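DegV family protein (Eubacterium eligens, PDB 3FDJ) is of unknown function but, as a member of the DegV family, probably binds a fatty acid or similar lipid. Local coordinates at residues V7-C12 / V25-S30. Sequence-based numbering, arbitrary orientation.
Sequences VADSAC and VPLTIS
Ser10 meets Leu27 because its OG sits between the backbone N and the carbonyl carbon (chi1 69°), which turns the hydroxyl to the backbone of 25-30. Asp9 has the same first torsion (chi1 69°), and its carboxylate reaches forward to the backbone of the turn that follows. Leu27 N gives Ser10 OG an almost straight hydrogen bond of 3.0 Å, with 177° at the hydrogen. The same OG is also hydrogen-bonded to Asp38 OD2, so two partners grip it. Leu27 CD1 lies against Asp9 CB at 3.6 Å and brushes Ser10 OG. Upstream, the backbones pair in parallel. Val25 N donates to Ala8 O at 2.8 Å, and Ser10 N donates to Val25 O at 2.9 Å. Val7 CG1 touches Val25 CG2 at 3.6 Å, and Trp68 of helix 65-72 packs on both valines. Asp9 OD1 accepts from Ala11 N through its anti lone pair at 2.9 Å, while OD2 accepts from Ile83 N. An alanine in place of Asp9 would probably leave the amides of Ala11 and Ile83 without their acceptor and the turn less firmly held. The arrangement is an Asx turn at the C-terminal end of a parallel strand, where strand 5-9 runs into a short 3-10 turn beside strand 21-30 in the sheet of the N-terminal part of the DegV fold.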
# COMPACT_ATOMS: atom_id res chain seq x y z
N VAL A 7 -12.52 3.43 5.21
CA VAL A 7 -11.82 4.57 4.61
C VAL A 7 -10.34 4.22 4.55
O VAL A 7 -9.81 3.55 5.46
CB VAL A 7 -12.04 5.85 5.45
CG1 VAL A 7 -11.33 7.06 4.83
CG2 VAL A 7 -13.55 6.18 5.58
N ALA A 8 -9.66 4.63 3.48
CA ALA A 8 -8.22 4.43 3.40
C ALA A 8 -7.58 5.55 2.64
O ALA A 8 -8.20 6.15 1.78
CB ALA A 8 -7.89 3.09 2.73
N ASP A 9 -6.31 5.84 2.94
CA ASP A 9 -5.60 6.71 2.04
C ASP A 9 -5.30 6.01 0.70
O ASP A 9 -5.33 4.78 0.57
CB ASP A 9 -4.37 7.30 2.67
CG ASP A 9 -3.31 6.29 2.91
OD1 ASP A 9 -2.79 5.74 1.90
OD2 ASP A 9 -2.98 6.08 4.11
N SER A 10 -5.01 6.84 -0.30
CA SER A 10 -4.87 6.39 -1.69
C SER A 10 -3.64 5.49 -1.93
O SER A 10 -3.51 4.91 -3.00
CB SER A 10 -4.83 7.61 -2.62
OG SER A 10 -3.63 8.36 -2.46
N ALA A 11 -2.76 5.35 -0.93
CA ALA A 11 -1.68 4.35 -1.00
C ALA A 11 -2.23 2.92 -1.07
O ALA A 11 -1.46 2.00 -1.36
CB ALA A 11 -0.72 4.49 0.14
N CYS A 12 -3.52 2.72 -0.81
CA CYS A 12 -4.14 1.40 -0.94
C CYS A 12 -4.37 0.98 -2.40
O CYS A 12 -4.71 -0.17 -2.67
CB CYS A 12 -5.44 1.33 -0.16
SG CYS A 12 -6.78 2.23 -0.90
N VAL A 25 -8.93 8.34 0.21
CA VAL A 25 -8.58 9.72 0.46
C VAL A 25 -7.21 10.03 -0.18
O VAL A 25 -6.19 9.46 0.21
CB VAL A 25 -8.55 10.01 1.96
CG1 VAL A 25 -8.35 11.51 2.19
CG2 VAL A 25 -9.88 9.54 2.62
N PRO A 26 -7.20 10.91 -1.18
CA PRO A 26 -6.00 11.11 -1.98
C PRO A 26 -4.85 11.79 -1.28
O PRO A 26 -5.04 12.79 -0.60
CB PRO A 26 -6.47 12.03 -3.11
CG PRO A 26 -7.85 12.28 -2.92
CD PRO A 26 -8.35 11.67 -1.68
N LEU A 27 -3.65 11.23 -1.48
CA LEU A 27 -2.41 11.95 -1.25
C LEU A 27 -2.09 12.76 -2.51
O LEU A 27 -2.73 12.57 -3.56
CB LEU A 27 -1.28 10.97 -0.90
CG LEU A 27 -1.25 10.57 0.59
CD1 LEU A 27 -2.19 9.43 0.82
CD2 LEU A 27 0.17 10.23 1.11
N THR A 28 -1.09 13.64 -2.41
CA THR A 28 -0.72 14.53 -3.50
C THR A 28 0.78 14.43 -3.75
O THR A 28 1.56 14.43 -2.80
CB THR A 28 -1.10 15.97 -3.18
OG1 THR A 28 -2.52 16.06 -2.98
CG2 THR A 28 -0.68 16.91 -4.33
N ILE A 29 1.16 14.33 -5.02
CA ILE A 29 2.54 14.32 -5.45
C ILE A 29 2.74 15.67 -6.12
O ILE A 29 1.89 16.09 -6.89
CB ILE A 29 2.78 13.22 -6.49
CG1 ILE A 29 2.48 11.84 -5.91
CG2 ILE A 29 4.22 13.29 -7.01
CD1 ILE A 29 1.07 11.33 -6.24
N SER A 30 3.84 16.34 -5.85
CA SER A 30 4.06 17.64 -6.49
C SER A 30 5.50 17.90 -6.90
O SER A 30 6.44 17.37 -6.32
CB SER A 30 3.58 18.75 -5.56
OG SER A 30 4.36 18.79 -4.39